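Local atomic coordinates of aclacinomycin-N/aclacinomycin-A oxidase (Streptomyces galilaeus, PDB entry 2IPI), a protein that uses bicovalently bound FAD and molecular oxygen to oxidise the terminal sugar of aclacinomycin N and then of aclacinomycin A, the last two steps of aclacinomycin biosynthesis. Residues V142-P150 with G162-V173; A174-V182 with E206-G214. All blocks are in the same frame, centred on the assembly; numbering follows the deposited sequence.

Interaction 1: residues V142-P150 with G162-V173. With FAD (flavin-adenine dinucleotide), chain F.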
loop_
_atom_site.group_PDB
_atom_site.type_symbol
_atom_site.label_atom_id
_atom_site.label_comp_id
_atom_site.label_asym_id
_atom_site.label_seq_id
_atom_site.Cartn_x
_atom_site.Cartn_y
_atom_site.Cartn_z
ATOM N N VAL A 142 -8.714 -18.915 6.792
ATOM C CA VAL A 142 -9.172 -17.831 5.922
ATOM C C VAL A 142 -8.104 -16.751 5.822
ATOM O O VAL A 142 -7.054 -16.922 6.452
ATOM C CB VAL A 142 -10.494 -17.380 6.549
ATOM C CG1 VAL A 142 -11.126 -16.215 5.873
ATOM C CG2 VAL A 142 -11.519 -18.529 6.519
ATOM N N THR A 143 -8.306 -15.666 5.073
ATOM C CA THR A 143 -7.407 -14.518 5.021
ATOM C C THR A 143 -8.101 -13.255 4.504
ATOM O O THR A 143 -9.279 -13.286 4.185
ATOM C CB THR A 143 -6.207 -14.777 4.087
ATOM O OG1 THR A 143 -5.842 -16.162 4.118
ATOM C CG2 THR A 143 -4.995 -14.005 4.563
ATOM N N ILE A 144 -7.337 -12.174 4.375
ATOM C CA ILE A 144 -7.712 -10.966 3.668
ATOM C C ILE A 144 -6.694 -10.660 2.567
ATOM O O ILE A 144 -5.500 -10.947 2.732
ATOM C CB ILE A 144 -7.826 -9.760 4.615
ATOM C CG1 ILE A 144 -6.651 -9.525 5.562
ATOM C CG2 ILE A 144 -9.146 -9.842 5.381
ATOM C CD1 ILE A 144 -6.772 -8.235 6.354
ATOM N N PRO A 145 -7.124 -10.108 1.436
ATOM C CA PRO A 145 -6.176 -9.738 0.369
ATOM C C PRO A 145 -5.376 -8.472 0.661
ATOM O O PRO A 145 -5.534 -7.446 -0.007
ATOM C CB PRO A 145 -7.092 -9.496 -0.838
ATOM C CG PRO A 145 -8.420 -9.161 -0.256
ATOM C CD PRO A 145 -8.520 -9.836 1.069
ATOM N N ALA A 146 -4.516 -8.566 1.675
ATOM C CA ALA A 146 -3.694 -7.432 2.077
ATOM C C ALA A 146 -2.299 -7.492 1.473
ATOM O O ALA A 146 -1.943 -8.369 0.682
ATOM C CB ALA A 146 -3.607 -7.366 3.593
ATOM N N GLY A 147 -1.462 -6.528 1.840
ATOM C CA GLY A 147 -0.126 -6.366 1.301
ATOM C C GLY A 147 0.783 -7.577 1.456
ATOM O O GLY A 147 0.385 -8.600 2.018
ATOM N N VAL A 148 1.998 -7.428 0.945
ATOM C CA VAL A 148 3.048 -8.425 1.039
ATOM C C VAL A 148 3.877 -8.310 2.307
ATOM O O VAL A 148 4.155 -9.315 2.977
ATOM C CB VAL A 148 4.031 -8.321 -0.151
ATOM C CG1 VAL A 148 4.883 -9.576 -0.226
ATOM C CG2 VAL A 148 3.286 -8.093 -1.449
ATOM N N CYS A 149 4.339 -7.122 2.688
ATOM C CA CYS A 149 5.367 -7.122 3.744
ATOM C C CYS A 149 4.811 -7.461 5.126
ATOM O O CYS A 149 3.851 -6.829 5.583
ATOM C CB CYS A 149 6.096 -5.774 3.734
ATOM S SG CYS A 149 6.388 -5.063 2.094
ATOM N N PRO A 150 5.378 -8.453 5.810
ATOM C CA PRO A 150 4.822 -8.947 7.075
ATOM C C PRO A 150 4.897 -7.956 8.234
ATOM O O PRO A 150 4.076 -8.055 9.163
ATOM C CB PRO A 150 5.712 -10.152 7.420
ATOM C CG PRO A 150 6.441 -10.492 6.164
ATOM C CD PRO A 150 6.605 -9.178 5.448
ATOM N N GLY A 162 -4.399 -0.829 0.951
ATOM C CA GLY A 162 -3.300 -1.738 0.715
ATOM C C GLY A 162 -3.818 -3.001 0.022
ATOM O O GLY A 162 -4.890 -3.512 0.367
ATOM N N TYR A 163 -3.076 -3.448 -0.968
ATOM C CA TYR A 163 -3.394 -4.566 -1.833
ATOM C C TYR A 163 -2.246 -5.564 -1.752
ATOM O O TYR A 163 -1.151 -5.248 -1.289
ATOM C CB TYR A 163 -3.584 -4.068 -3.274
ATOM C CG TYR A 163 -2.283 -3.994 -4.044
ATOM C CD1 TYR A 163 -1.965 -4.978 -4.976
ATOM C CD2 TYR A 163 -1.369 -2.968 -3.851
ATOM C CE1 TYR A 163 -0.780 -4.924 -5.682
ATOM C CE2 TYR A 163 -0.178 -2.906 -4.552
ATOM C CZ TYR A 163 0.106 -3.892 -5.472
ATOM O OH TYR A 163 1.278 -3.846 -6.183
ATOM N N GLY A 164 -2.480 -6.775 -2.243
ATOM C CA GLY A 164 -1.395 -7.754 -2.237
ATOM C C GLY A 164 -1.591 -8.822 -3.287
ATOM O O GLY A 164 -2.288 -8.566 -4.267
ATOM N N PRO A 165 -0.957 -9.961 -3.062
ATOM C CA PRO A 165 -0.951 -11.084 -4.006
ATOM C C PRO A 165 -2.314 -11.691 -4.288
ATOM O O PRO A 165 -2.579 -12.284 -5.345
ATOM C CB PRO A 165 -0.067 -12.107 -3.271
ATOM C CG PRO A 165 0.810 -11.273 -2.391
ATOM C CD PRO A 165 -0.150 -10.235 -1.850
ATOM N N LEU A 166 -3.258 -11.562 -3.349
ATOM C CA LEU A 166 -4.588 -12.120 -3.620
ATOM C C LEU A 166 -5.559 -11.073 -4.118
ATOM O O LEU A 166 -6.747 -11.365 -4.289
ATOM C CB LEU A 166 -5.137 -12.840 -2.376
ATOM C CG LEU A 166 -4.335 -14.033 -1.867
ATOM C CD1 LEU A 166 -4.896 -14.608 -0.572
ATOM C CD2 LEU A 166 -4.247 -15.144 -2.902
ATOM N N SER A 167 -5.120 -9.833 -4.398
ATOM C CA SER A 167 -6.144 -8.865 -4.835
ATOM C C SER A 167 -6.825 -9.273 -6.143
ATOM O O SER A 167 -8.048 -9.191 -6.271
ATOM C CB SER A 167 -5.554 -7.465 -4.993
ATOM O OG SER A 167 -4.940 -7.068 -3.775
ATOM N N ARG A 168 -6.024 -9.718 -7.104
ATOM C CA ARG A 168 -6.521 -10.204 -8.376
ATOM C C ARG A 168 -7.724 -11.142 -8.233
ATOM O O ARG A 168 -8.643 -11.034 -9.036
ATOM C CB ARG A 168 -5.419 -10.962 -9.146
ATOM C CG ARG A 168 -4.603 -10.026 -10.029
ATOM C CD ARG A 168 -4.394 -10.612 -11.415
ATOM N NE ARG A 168 -3.199 -11.412 -11.537
ATOM C CZ ARG A 168 -2.887 -12.205 -12.555
ATOM N NH1 ARG A 168 -3.680 -12.353 -13.617
ATOM N NH2 ARG A 168 -1.737 -12.873 -12.504
ATOM N N ARG A 169 -7.659 -11.979 -7.211
ATOM C CA ARG A 169 -8.568 -13.067 -6.854
ATOM C C ARG A 169 -9.772 -12.572 -6.030
ATOM O O ARG A 169 -10.912 -12.964 -6.311
ATOM C CB ARG A 169 -7.873 -14.217 -6.115
ATOM C CG ARG A 169 -7.716 -14.182 -4.608
ATOM C CD ARG A 169 -7.348 -15.499 -3.959
ATOM N NE ARG A 169 -8.474 -16.381 -3.728
ATOM C CZ ARG A 169 -8.830 -16.955 -2.574
ATOM N NH1 ARG A 169 -8.138 -16.754 -1.478
ATOM N NH2 ARG A 169 -9.901 -17.745 -2.537
ATOM N N ASP A 170 -9.530 -11.750 -5.029
ATOM C CA ASP A 170 -10.558 -11.317 -4.091
ATOM C C ASP A 170 -10.727 -9.805 -3.997
ATOM O O ASP A 170 -11.665 -9.397 -3.292
ATOM C CB ASP A 170 -10.234 -11.801 -2.682
ATOM C CG ASP A 170 -10.096 -13.296 -2.507
ATOM O OD1 ASP A 170 -10.759 -14.067 -3.215
ATOM O OD2 ASP A 170 -9.301 -13.687 -1.626
ATOM N N GLY A 171 -9.903 -8.995 -4.621
ATOM C CA GLY A 171 -9.960 -7.548 -4.658
ATOM C C GLY A 171 -9.153 -6.843 -3.601
ATOM O O GLY A 171 -8.237 -7.388 -2.982
ATOM N N VAL A 172 -9.445 -5.553 -3.344
ATOM C CA VAL A 172 -8.677 -4.786 -2.357
ATOM C C VAL A 172 -8.996 -5.305 -0.966
ATOM O O VAL A 172 -9.949 -6.073 -0.824
ATOM C CB VAL A 172 -8.981 -3.288 -2.577
ATOM C CG1 VAL A 172 -9.221 -2.474 -1.323
ATOM C CG2 VAL A 172 -7.821 -2.713 -3.393
ATOM N N VAL A 173 -8.205 -4.941 0.038
ATOM C CA VAL A 173 -8.527 -5.404 1.397
ATOM C C VAL A 173 -9.812 -4.723 1.849
ATOM O O VAL A 173 -10.663 -5.309 2.507
ATOM C CB VAL A 173 -7.350 -5.144 2.341
ATOM C CG1 VAL A 173 -7.184 -3.646 2.571
ATOM C CG2 VAL A 173 -7.508 -5.882 3.657
HETATM P PA FAD F . 2.424 4.250 9.674
HETATM O O1A FAD F . 3.534 5.084 9.425
HETATM O O2A FAD F . 2.242 4.015 11.106
HETATM O O5B FAD F . 1.113 4.847 9.044
HETATM C C5B FAD F . 1.049 5.296 7.751
HETATM C C4B FAD F . -0.046 6.349 7.610
HETATM O O4B FAD F . -1.202 5.898 8.259
HETATM C C3B FAD F . 0.330 7.649 8.345
HETATM O O3B FAD F . -0.307 8.735 7.776
HETATM C C2B FAD F . -0.238 7.433 9.737
HETATM O O2B FAD F . -0.492 8.601 10.471
HETATM C C1B FAD F . -1.484 6.652 9.385
HETATM N N9A FAD F . -2.021 5.855 10.506
HETATM C C8A FAD F . -1.358 4.962 11.251
HETATM N N7A FAD F . -2.165 4.424 12.154
HETATM C C5A FAD F . -3.358 5.000 12.002
HETATM C C6A FAD F . -4.574 4.837 12.654
HETATM N N6A FAD F . -4.667 3.939 13.558
HETATM N N1A FAD F . -5.622 5.545 12.269
HETATM C C2A FAD F . -5.491 6.376 11.261
HETATM N N3A FAD F . -4.357 6.547 10.607
HETATM C C4A FAD F . -3.298 5.890 10.971
HETATM N N1 FAD F . 1.195 -1.366 0.533
HETATM C C2 FAD F . 0.349 -2.117 -0.249
HETATM O O2 FAD F . -0.690 -1.755 -0.594
HETATM N N3 FAD F . 0.769 -3.361 -0.633
HETATM C C4 FAD F . 1.998 -3.874 -0.259
HETATM O O4 FAD F . 2.272 -5.005 -0.547
HETATM C C4X FAD F . 2.839 -3.108 0.551
HETATM N N5 FAD F . 4.073 -3.549 0.931
HETATM C C5X FAD F . 4.861 -2.833 1.772
HETATM C C6 FAD F . 6.079 -3.350 2.219
HETATM C C7 FAD F . 6.881 -2.589 3.019
HETATM C C7M FAD F . 8.112 -3.247 3.551
HETATM C C8 FAD F . 6.457 -1.338 3.478
HETATM C C8M FAD F . 7.208 -0.661 4.602
HETATM C C9 FAD F . 5.241 -0.873 3.029
HETATM C C9A FAD F . 4.440 -1.569 2.159
HETATM N N10 FAD F . 3.235 -1.061 1.711
HETATM C C10 FAD F . 2.417 -1.842 0.950
HETATM C "C1'" FAD F . 3.000 0.410 1.610
HETATM C "C2'" FAD F . 2.377 1.073 2.841
HETATM O "O2'" FAD F . 3.195 1.857 3.645
HETATM C "C3'" FAD F . 1.602 0.129 3.729
HETATM O "O3'" FAD F . 0.612 -0.554 3.025
HETATM C "C4'" FAD F . 1.146 1.021 4.923
HETATM O "O4'" FAD F . 1.086 2.366 4.666
HETATM C "C5'" FAD F . 1.870 0.925 6.245
HETATM O "O5'" FAD F . 1.165 1.600 7.233
HETATM P P FAD F . 1.811 1.614 8.655
HETATM O O1P FAD F . 0.818 1.504 9.662
HETATM O O2P FAD F . 2.763 0.590 8.698
HETATM O O3P FAD F . 2.652 2.945 8.799
HETATM O O HOH W 1 -3.232 -10.739 -0.551
#
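Gly147 and Val148 meet Tyr163 and Gly164 along the pyrimidine rim of the flavin, the flat group on which both segments converge. Val148 N reaches FAD O4 almost straight (2.9 Å, 170°), while Tyr163 gives its N to FAD O2 (2.9 Å) and takes the FAD N3 proton on its carbonyl O (2.8 Å). The phenol of Tyr163 approaches O2 obliquely and has Ser167 OG at its edge, in plane; CG sits between the backbone N and the carbonyl carbon (chi1 86°), which carries CD2 of the ring toward FAD O2. Farther along the flavin, Cys149 SG is bonded to FAD C6, one of two covalent links to the cofactor.

Backbones can also meet through carbon donors. Gly147 CA lies 3.0 Å from Tyr163 O, and Gly164 CA is equally near Ala146 O (3.0 Å), each with 149° at the hydrogen. A water bridges the same Ala146 O to Leu166 N. Behind this pair Pro145, centre of an inverse gamma turn, presses CB to 3.2 Å from Gly171 O, and Ile144 CD1 meets Val173 CG2 at 3.7 Å.

Helix 129-140 backs the contact through Leu129 and Tyr133, which touch Ala146. At the flavin, Tyr163 touches Tyr397 of strand 391-398, an active-site proton acceptor, beside the bound anthracycline.

Interaction 2: residues A174-V182 with E206-G214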
loop_
_atom_site.group_PDB
_atom_site.type_symbol
_atom_site.label_atom_id
_atom_site.label_comp_id
_atom_site.label_asym_id
_atom_site.label_seq_id
_atom_site.Cartn_x
_atom_site.Cartn_y
_atom_site.Cartn_z
ATOM N N ALA A 174 -9.965 -3.455 1.462
ATOM C CA ALA A 174 -11.089 -2.621 1.838
ATOM C C ALA A 174 -12.396 -3.045 1.169
ATOM O O ALA A 174 -13.470 -2.513 1.498
ATOM C CB ALA A 174 -10.768 -1.173 1.528
ATOM N N ASP A 175 -12.295 -3.997 0.253
ATOM C CA ASP A 175 -13.427 -4.700 -0.311
ATOM C C ASP A 175 -14.022 -5.741 0.628
ATOM O O ASP A 175 -14.941 -6.473 0.233
ATOM C CB ASP A 175 -12.999 -5.374 -1.639
ATOM C CG ASP A 175 -12.957 -4.307 -2.728
ATOM O OD1 ASP A 175 -13.686 -3.315 -2.511
ATOM O OD2 ASP A 175 -12.244 -4.436 -3.746
ATOM N N HIS A 176 -13.468 -5.817 1.841
ATOM C CA HIS A 176 -13.875 -6.764 2.877
ATOM C C HIS A 176 -13.972 -6.059 4.217
ATOM O O HIS A 176 -13.990 -6.637 5.302
ATOM C CB HIS A 176 -12.909 -7.961 2.922
ATOM C CG HIS A 176 -12.906 -8.680 1.595
ATOM N ND1 HIS A 176 -13.740 -9.735 1.300
ATOM C CD2 HIS A 176 -12.171 -8.462 0.470
ATOM C CE1 HIS A 176 -13.509 -10.144 0.065
ATOM N NE2 HIS A 176 -12.557 -9.378 -0.470
ATOM N N LEU A 177 -14.039 -4.730 4.164
ATOM C CA LEU A 177 -14.220 -3.901 5.338
ATOM C C LEU A 177 -15.703 -3.742 5.687
ATOM O O LEU A 177 -16.452 -3.150 4.895
ATOM C CB LEU A 177 -13.694 -2.491 5.080
ATOM C CG LEU A 177 -13.399 -1.568 6.240
ATOM C CD1 LEU A 177 -12.452 -2.176 7.263
ATOM C CD2 LEU A 177 -12.770 -0.282 5.699
ATOM N N TYR A 178 -16.100 -4.265 6.834
ATOM C CA TYR A 178 -17.462 -4.102 7.324
ATOM C C TYR A 178 -17.579 -2.851 8.194
ATOM O O TYR A 178 -18.522 -2.077 8.030
ATOM C CB TYR A 178 -17.918 -5.327 8.126
ATOM C CG TYR A 178 -19.227 -5.101 8.862
ATOM C CD1 TYR A 178 -19.256 -5.023 10.248
ATOM C CD2 TYR A 178 -20.423 -4.970 8.160
ATOM C CE1 TYR A 178 -20.454 -4.810 10.916
ATOM C CE2 TYR A 178 -21.624 -4.756 8.818
ATOM C CZ TYR A 178 -21.620 -4.679 10.191
ATOM O OH TYR A 178 -22.810 -4.471 10.857
ATOM N N ALA A 179 -16.641 -2.636 9.122
ATOM C CA ALA A 179 -16.846 -1.520 10.050
ATOM C C ALA A 179 -15.545 -0.984 10.623
ATOM O O ALA A 179 -14.521 -1.673 10.635
ATOM C CB ALA A 179 -17.753 -1.960 11.193
ATOM N N VAL A 180 -15.607 0.247 11.129
ATOM C CA VAL A 180 -14.419 0.814 11.756
ATOM C C VAL A 180 -14.776 1.582 13.022
ATOM O O VAL A 180 -15.763 2.321 13.039
ATOM C CB VAL A 180 -13.686 1.713 10.728
ATOM C CG1 VAL A 180 -14.567 2.895 10.356
ATOM C CG2 VAL A 180 -12.340 2.171 11.241
ATOM N N GLU A 181 -13.975 1.370 14.052
ATOM C CA GLU A 181 -14.012 2.101 15.312
ATOM C C GLU A 181 -12.931 3.170 15.283
ATOM O O GLU A 181 -11.767 2.846 15.057
ATOM C CB GLU A 181 -13.811 1.165 16.510
ATOM C CG GLU A 181 -15.026 0.388 16.926
ATOM C CD GLU A 181 -14.788 -1.031 17.391
ATOM O OE1 GLU A 181 -13.859 -1.391 18.131
ATOM O OE2 GLU A 181 -15.631 -1.849 16.967
ATOM N N VAL A 182 -13.316 4.416 15.465
ATOM C CA VAL A 182 -12.470 5.588 15.281
ATOM C C VAL A 182 -12.546 6.552 16.457
ATOM O O VAL A 182 -13.588 6.648 17.121
ATOM C CB VAL A 182 -12.879 6.369 14.014
ATOM C CG1 VAL A 182 -11.734 7.249 13.528
ATOM C CG2 VAL A 182 -13.315 5.421 12.906
ATOM N N GLU A 206 -20.805 7.225 5.690
ATOM C CA GLU A 206 -19.816 7.991 4.933
ATOM C C GLU A 206 -18.481 7.994 5.659
ATOM O O GLU A 206 -17.463 8.013 4.971
ATOM C CB GLU A 206 -20.293 9.422 4.636
ATOM C CG GLU A 206 -21.320 9.403 3.499
ATOM C CD GLU A 206 -20.720 8.978 2.171
ATOM O OE1 GLU A 206 -20.003 9.795 1.545
ATOM O OE2 GLU A 206 -20.978 7.827 1.744
ATOM N N LEU A 207 -18.461 7.950 6.986
ATOM C CA LEU A 207 -17.202 7.798 7.715
ATOM C C LEU A 207 -16.596 6.428 7.378
ATOM O O LEU A 207 -15.379 6.345 7.178
ATOM C CB LEU A 207 -17.404 7.958 9.210
ATOM C CG LEU A 207 -16.338 8.626 10.070
ATOM C CD1 LEU A 207 -16.344 8.034 11.471
ATOM C CD2 LEU A 207 -14.955 8.529 9.459
ATOM N N TRP A 208 -17.410 5.377 7.288
ATOM C CA TRP A 208 -16.889 4.050 6.942
ATOM C C TRP A 208 -16.237 4.078 5.557
ATOM O O TRP A 208 -15.154 3.562 5.306
ATOM C CB TRP A 208 -17.973 2.961 6.940
ATOM C CG TRP A 208 -17.610 1.760 6.111
ATOM C CD1 TRP A 208 -16.805 0.725 6.532
ATOM C CD2 TRP A 208 -18.004 1.447 4.769
ATOM N NE1 TRP A 208 -16.683 -0.204 5.524
ATOM C CE2 TRP A 208 -17.408 0.223 4.426
ATOM C CE3 TRP A 208 -18.799 2.117 3.830
ATOM C CZ2 TRP A 208 -17.604 -0.344 3.169
ATOM C CZ3 TRP A 208 -18.999 1.557 2.590
ATOM C CH2 TRP A 208 -18.398 0.320 2.261
ATOM N N TRP A 209 -17.001 4.643 4.637
ATOM C CA TRP A 209 -16.597 4.890 3.271
ATOM C C TRP A 209 -15.239 5.566 3.186
ATOM O O TRP A 209 -14.358 5.157 2.430
ATOM C CB TRP A 209 -17.608 5.834 2.626
ATOM C CG TRP A 209 -17.501 5.878 1.141
ATOM C CD1 TRP A 209 -16.591 6.453 0.315
ATOM C CD2 TRP A 209 -18.473 5.232 0.305
ATOM N NE1 TRP A 209 -16.911 6.221 -1.005
ATOM C CE2 TRP A 209 -18.065 5.479 -1.016
ATOM C CE3 TRP A 209 -19.633 4.489 0.549
ATOM C CZ2 TRP A 209 -18.827 4.974 -2.037
ATOM C CZ3 TRP A 209 -20.354 4.007 -0.534
ATOM C CH2 TRP A 209 -19.959 4.241 -1.846
ATOM N N ALA A 210 -15.063 6.621 3.987
ATOM C CA ALA A 210 -13.817 7.375 4.004
ATOM C C ALA A 210 -12.627 6.476 4.325
ATOM O O ALA A 210 -11.492 6.730 3.923
ATOM C CB ALA A 210 -13.911 8.520 5.006
ATOM N N HIS A 211 -12.911 5.391 5.069
ATOM C CA HIS A 211 -11.834 4.535 5.524
ATOM C C HIS A 211 -11.527 3.432 4.515
ATOM O O HIS A 211 -10.641 2.633 4.793
ATOM C CB HIS A 211 -12.159 3.987 6.923
ATOM C CG HIS A 211 -11.823 5.045 7.965
ATOM N ND1 HIS A 211 -12.711 6.044 8.328
ATOM C CD2 HIS A 211 -10.711 5.232 8.701
ATOM C CE1 HIS A 211 -12.144 6.812 9.244
ATOM N NE2 HIS A 211 -10.922 6.345 9.499
ATOM N N THR A 212 -12.231 3.415 3.382
ATOM C CA THR A 212 -11.954 2.367 2.395
ATOM C C THR A 212 -11.023 2.862 1.284
ATOM O O THR A 212 -11.129 2.439 0.129
ATOM C CB THR A 212 -13.254 1.792 1.805
ATOM O OG1 THR A 212 -12.952 0.727 0.886
ATOM C CG2 THR A 212 -14.021 2.806 0.979
ATOM N N GLY A 213 -10.077 3.735 1.613
ATOM C CA GLY A 213 -9.001 4.076 0.733
ATOM C C GLY A 213 -8.880 5.592 0.638
ATOM O O GLY A 213 -8.526 5.957 -0.461
ATOM N N GLY A 214 -9.194 6.326 1.680
ATOM C CA GLY A 214 -9.006 7.750 1.848
ATOM C C GLY A 214 -7.620 8.062 2.363
ATOM O O GLY A 214 -7.092 9.180 2.287
#
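Trp208 NE1 gives its proton to Leu177 O at 3.0 Å, the shortest sound polar bond between strand 177-182 and helix 206-210. The helix lies across one face of the five-stranded antiparallel sheet of the PCMH-type FAD-binding domain, its direction 98° from that of the strand and the axes 8.3 Å apart at their closest. The bond is bent (135° at the hydrogen): the indole nitrogen sits well above the carbonyl plane, and the oxygen is tilted somewhat from the indole plane. Tyr178 and Ala179 form a classic beta bulge facing Trp226, next to the carbonyl that Trp208 uses.

Alternation along a strand is interrupted by a bulge, and here Leu177, Val180 and Val182 face the helix. With CG anti to its backbone N, Leu177 slides past the indole in the opposite direction, CG lying 3.6 Å from Trp208 NE1, while CD2 continues to His211 O. The side chains of His211 and Val180 cross at about a right angle, with Val180 CG2 over one face of the imidazole, toward the rim. Val182 and His211 approach from opposite directions, and Val182 divides its CG2 between His211 CE1 (4.1 Å) and Leu207 CD1 (4.2 Å), so one methyl touches both the helix and the imidazole.

Beyond the helix, Ala174 packs its CB against Thr212; Thr212 OG1 has its stronger partner in Thr411, and its link to Ala174 O is weak and not settled. The imidazole itself is turned back onto the helix that precedes it, which fixes the rotation of the ring: Leu207 O lies exactly in the ring plane and receives His211 ND1 at 2.9 Å, with 177° at the hydrogen.

How the interactions relate
Both contacts are buried in the same PCMH-type domain, and the chain passes from one to the other without a break at Val173 and Ala174. Interaction 1 joins mostly irregular segments nearer the middle of the molecule, and its chemistry is largely that of backbone groups: peptide groups bond the cofactor, while CA-H groups and a water join the segments. Interaction 2 lies farther out, where strand and helix meet through side chains, with the Leu177 carbonyl as acceptor for an indole. His176 ties the two together: its NE2 lies 3.0 Å from Asp170 O, a probable hydrogen bond, and its CD2 packs on Pro145 CG.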